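PDB 5JVV: beta-1,3-glucosyltransferase from Paecilomyces sp. J18, which belongs to the carbohydrate-active enzymes and folds as a curved sandwich of two beta sheets. Local coordinates for residues Asp13-Phe21 and Ser72-Lys80. Residues are numbered along the deposited sequence; the frame is centred on the assembly and turned at random.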
loop_
_atom_site.group_PDB
_atom_site.type_symbol
_atom_site.label_atom_id
_atom_site.label_comp_id
_atom_site.label_asym_id
_atom_site.label_seq_id
_atom_site.Cartn_x
_atom_site.Cartn_y
_atom_site.Cartn_z
ATOM N N ASP A 13 12.687 9.176 -13.066
ATOM C CA ASP A 13 11.670 8.713 -14.006
ATOM C C ASP A 13 10.449 8.187 -13.270
ATOM O O ASP A 13 9.315 8.378 -13.708
ATOM C CB ASP A 13 12.228 7.616 -14.920
ATOM C CG ASP A 13 13.291 8.129 -15.870
ATOM O OD1 ASP A 13 13.361 9.355 -16.096
ATOM O OD2 ASP A 13 14.050 7.295 -16.406
ATOM N N PHE A 14 10.687 7.521 -12.144
ATOM C CA PHE A 14 9.600 7.051 -11.303
ATOM C C PHE A 14 8.801 8.256 -10.814
ATOM O O PHE A 14 7.588 8.312 -10.990
ATOM C CB PHE A 14 10.161 6.259 -10.112
ATOM C CG PHE A 14 9.114 5.813 -9.125
ATOM C CD1 PHE A 14 8.514 4.564 -9.238
ATOM C CD2 PHE A 14 8.744 6.650 -8.071
ATOM C CE1 PHE A 14 7.558 4.157 -8.325
ATOM C CE2 PHE A 14 7.789 6.255 -7.162
ATOM C CZ PHE A 14 7.203 5.002 -7.278
ATOM N N LEU A 15 9.475 9.219 -10.195
ATOM C CA LEU A 15 8.785 10.404 -9.692
ATOM C C LEU A 15 8.008 11.140 -10.796
ATOM O O LEU A 15 6.886 11.613 -10.568
ATOM C CB LEU A 15 9.777 11.349 -9.010
ATOM C CG LEU A 15 10.396 10.836 -7.711
ATOM C CD1 LEU A 15 11.493 11.775 -7.234
ATOM C CD2 LEU A 15 9.322 10.660 -6.630
ATOM N N ASP A 16 8.597 11.236 -11.981
ATOM C CA ASP A 16 7.944 11.918 -13.096
ATOM C C ASP A 16 6.692 11.194 -13.584
ATOM O O ASP A 16 5.873 11.781 -14.284
ATOM C CB ASP A 16 8.913 12.081 -14.273
ATOM C CG ASP A 16 9.999 13.104 -14.006
ATOM O OD1 ASP A 16 9.846 13.927 -13.082
ATOM O OD2 ASP A 16 11.005 13.099 -14.743
ATOM N N ALA A 17 6.547 9.920 -13.220
ATOM C CA ALA A 17 5.425 9.102 -13.692
ATOM C C ALA A 17 4.228 9.121 -12.749
ATOM O O ALA A 17 3.256 8.396 -12.962
ATOM C CB ALA A 17 5.885 7.671 -13.932
ATOM N N PHE A 18 4.299 9.951 -11.713
ATOM C CA PHE A 18 3.205 10.069 -10.754
ATOM C C PHE A 18 2.808 11.523 -10.579
ATOM O O PHE A 18 3.646 12.417 -10.688
ATOM C CB PHE A 18 3.613 9.490 -9.386
ATOM C CG PHE A 18 3.717 7.990 -9.368
ATOM C CD1 PHE A 18 2.668 7.224 -8.880
ATOM C CD2 PHE A 18 4.855 7.346 -9.840
ATOM C CE1 PHE A 18 2.745 5.838 -8.863
ATOM C CE2 PHE A 18 4.941 5.965 -9.825
ATOM C CZ PHE A 18 3.885 5.208 -9.335
ATOM N N SER A 19 1.530 11.762 -10.324
ATOM C CA SER A 19 1.095 13.076 -9.877
ATOM C C SER A 19 1.053 13.041 -8.363
ATOM O O SER A 19 0.870 11.975 -7.765
ATOM C CB SER A 19 -0.287 13.410 -10.435
ATOM O OG SER A 19 -1.256 12.467 -10.016
ATOM N N PHE A 20 1.231 14.200 -7.738
ATOM C CA PHE A 20 1.193 14.290 -6.288
ATOM C C PHE A 20 -0.166 14.809 -5.835
ATOM O O PHE A 20 -0.533 15.957 -6.112
ATOM C CB PHE A 20 2.311 15.197 -5.770
ATOM C CG PHE A 20 3.669 14.532 -5.731
ATOM C CD1 PHE A 20 4.406 14.515 -4.554
ATOM C CD2 PHE A 20 4.201 13.925 -6.862
ATOM C CE1 PHE A 20 5.661 13.910 -4.511
ATOM C CE2 PHE A 20 5.456 13.316 -6.825
ATOM C CZ PHE A 20 6.181 13.308 -5.648
ATOM N N PHE A 21 -0.916 13.960 -5.143
ATOM C CA PHE A 21 -2.224 14.345 -4.613
ATOM C C PHE A 21 -1.994 15.260 -3.428
ATOM O O PHE A 21 -1.279 14.897 -2.497
ATOM C CB PHE A 21 -2.995 13.092 -4.176
ATOM C CG PHE A 21 -4.352 13.381 -3.570
ATOM C CD1 PHE A 21 -5.484 13.446 -4.372
ATOM C CD2 PHE A 21 -4.494 13.563 -2.199
ATOM C CE1 PHE A 21 -6.737 13.698 -3.817
ATOM C CE2 PHE A 21 -5.742 13.817 -1.638
ATOM C CZ PHE A 21 -6.861 13.884 -2.450
ATOM N N SER A 72 2.996 14.495 4.466
ATOM C CA SER A 72 3.269 13.240 3.796
ATOM C C SER A 72 2.991 13.465 2.315
ATOM O O SER A 72 2.702 14.597 1.890
ATOM C CB SER A 72 2.366 12.139 4.370
ATOM O OG SER A 72 2.701 10.850 3.862
ATOM N N VAL A 73 3.085 12.399 1.535
ATOM C CA VAL A 73 2.771 12.461 0.112
ATOM C C VAL A 73 1.896 11.289 -0.327
ATOM O O VAL A 73 1.830 10.231 0.335
ATOM C CB VAL A 73 4.043 12.518 -0.767
ATOM C CG1 VAL A 73 4.807 13.821 -0.517
ATOM C CG2 VAL A 73 4.937 11.290 -0.526
ATOM N N ARG A 74 1.197 11.500 -1.438
ATOM C CA ARG A 74 0.355 10.481 -2.032
ATOM C C ARG A 74 0.567 10.588 -3.535
ATOM O O ARG A 74 0.201 11.592 -4.162
ATOM C CB ARG A 74 -1.118 10.691 -1.635
ATOM C CG ARG A 74 -2.104 9.888 -2.463
ATOM C CD ARG A 74 -3.492 9.846 -1.827
ATOM N NE ARG A 74 -4.523 9.486 -2.806
ATOM C CZ ARG A 74 -5.737 9.031 -2.498
ATOM N NH1 ARG A 74 -6.072 8.824 -1.235
ATOM N NH2 ARG A 74 -6.606 8.755 -3.461
ATOM N N LEU A 75 1.214 9.573 -4.095
ATOM C CA LEU A 75 1.570 9.550 -5.508
ATOM C C LEU A 75 0.580 8.674 -6.268
ATOM O O LEU A 75 0.323 7.547 -5.866
ATOM C CB LEU A 75 2.984 8.994 -5.676
ATOM C CG LEU A 75 4.136 9.981 -5.475
ATOM C CD1 LEU A 75 4.146 10.546 -4.063
ATOM C CD2 LEU A 75 5.479 9.327 -5.803
ATOM N N GLU A 76 0.026 9.209 -7.354
ATOM C CA GLU A 76 -0.946 8.493 -8.175
ATOM C C GLU A 76 -0.414 8.454 -9.602
ATOM O O GLU A 76 -0.087 9.493 -10.165
ATOM C CB GLU A 76 -2.315 9.182 -8.119
ATOM C CG GLU A 76 -2.872 9.307 -6.705
ATOM C CD GLU A 76 -4.201 10.025 -6.642
ATOM O OE1 GLU A 76 -4.627 10.590 -7.672
ATOM O OE2 GLU A 76 -4.820 10.024 -5.559
ATOM N N SER A 77 -0.311 7.267 -10.189
ATOM C CA SER A 77 0.336 7.162 -11.491
ATOM C C SER A 77 -0.418 7.947 -12.560
ATOM O O SER A 77 -1.641 8.017 -12.543
ATOM C CB SER A 77 0.508 5.700 -11.918
ATOM O OG SER A 77 -0.747 5.076 -12.136
ATOM N N THR A 78 0.327 8.563 -13.470
ATOM C CA THR A 78 -0.291 9.287 -14.573
ATOM C C THR A 78 -0.860 8.315 -15.601
ATOM O O THR A 78 -1.957 8.527 -16.118
ATOM C CB THR A 78 0.690 10.273 -15.220
ATOM O OG1 THR A 78 1.930 9.614 -15.500
ATOM C CG2 THR A 78 0.960 11.403 -14.259
ATOM N N ASP A 79 -0.126 7.244 -15.876
ATOM C CA ASP A 79 -0.619 6.219 -16.793
ATOM C C ASP A 79 -1.321 5.118 -16.006
ATOM O O ASP A 79 -0.909 4.762 -14.900
ATOM C CB ASP A 79 0.522 5.636 -17.628
ATOM C CG ASP A 79 1.113 6.649 -18.598
ATOM O OD1 ASP A 79 0.401 7.610 -18.970
ATOM O OD2 ASP A 79 2.286 6.479 -18.995
ATOM N N LYS A 80 -2.386 4.575 -16.575
ATOM C CA LYS A 80 -3.141 3.543 -15.887
ATOM C C LYS A 80 -2.737 2.140 -16.331
ATOM O O LYS A 80 -2.204 1.945 -17.423
ATOM C CB LYS A 80 -4.639 3.751 -16.109
ATOM C CG LYS A 80 -5.157 5.069 -15.558
ATOM C CD LYS A 80 -6.639 5.234 -15.876
ATOM C CE LYS A 80 -7.232 6.452 -15.167
ATOM N NZ LYS A 80 -8.669 6.641 -15.538
HETATM O O HOH W 1 3.706 11.618 -15.735
HETATM O O HOH W 2 2.538 6.656 -14.990
HETATM O O HOH W 3 -2.603 10.733 -11.771
HETATM O O HOH W 4 -2.732 13.240 -8.002
HETATM O O HOH W 5 1.370 14.273 -2.307
#
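F18, S19 and F20 form a short antiparallel edge strand against S77, E76 and L75: the two axes come within 4.3 Å at 143°, S19 and E76 form the hydrogen-bonded pair, and F18 with S77 and F20 with L75 are the non-hydrogen-bonded pairs on either side. In this probable jelly-roll sandwich, strand 18-20 thus borders 74-77, whose other side bonds to strand 240-247. S19 N gives to E76 O at 2.8 Å, and E76 N returns a bond to S19 O. F21 N to R74 O and T78 N to A17 O extend the pairing at either end, the latter taking in the turn after the helix.

F20 and L75 share the face toward the second sheet, where V45 and L55 pack. Their side chains run side by side: L75 CD1 lies over the F20 ring, 3.8 Å from its centroid and offset toward the rim, while V73 CG1 meets F20 CE1 obliquely at 4.1 Å. F18 crosses L75 at about a right angle, its CD1 3.7 Å from L75 CB. The F18 ring in turn sets CE2 over a face of F14, linking helix to strand, and S77 CB makes an off-centre CH-pi contact with the F18 ring.

On the face bearing S19 and E76, water bridges S19 OG to S77 O. F21, with CG anti to its backbone N (chi1 178°), extends beside the R74 chain. The guanidinium covers one ring face as a cation-pi pair, R74 CZ standing 4.6 Å from the F21 centroid, with the two planes 30° apart. Its placement is fixed by E76, whose OE2 accepts from both R74 NE and NH2 in a side-on salt bridge; OE2 receives NE at 2.8 Å on its anti lone pair, the one away from the other carboxylate oxygen.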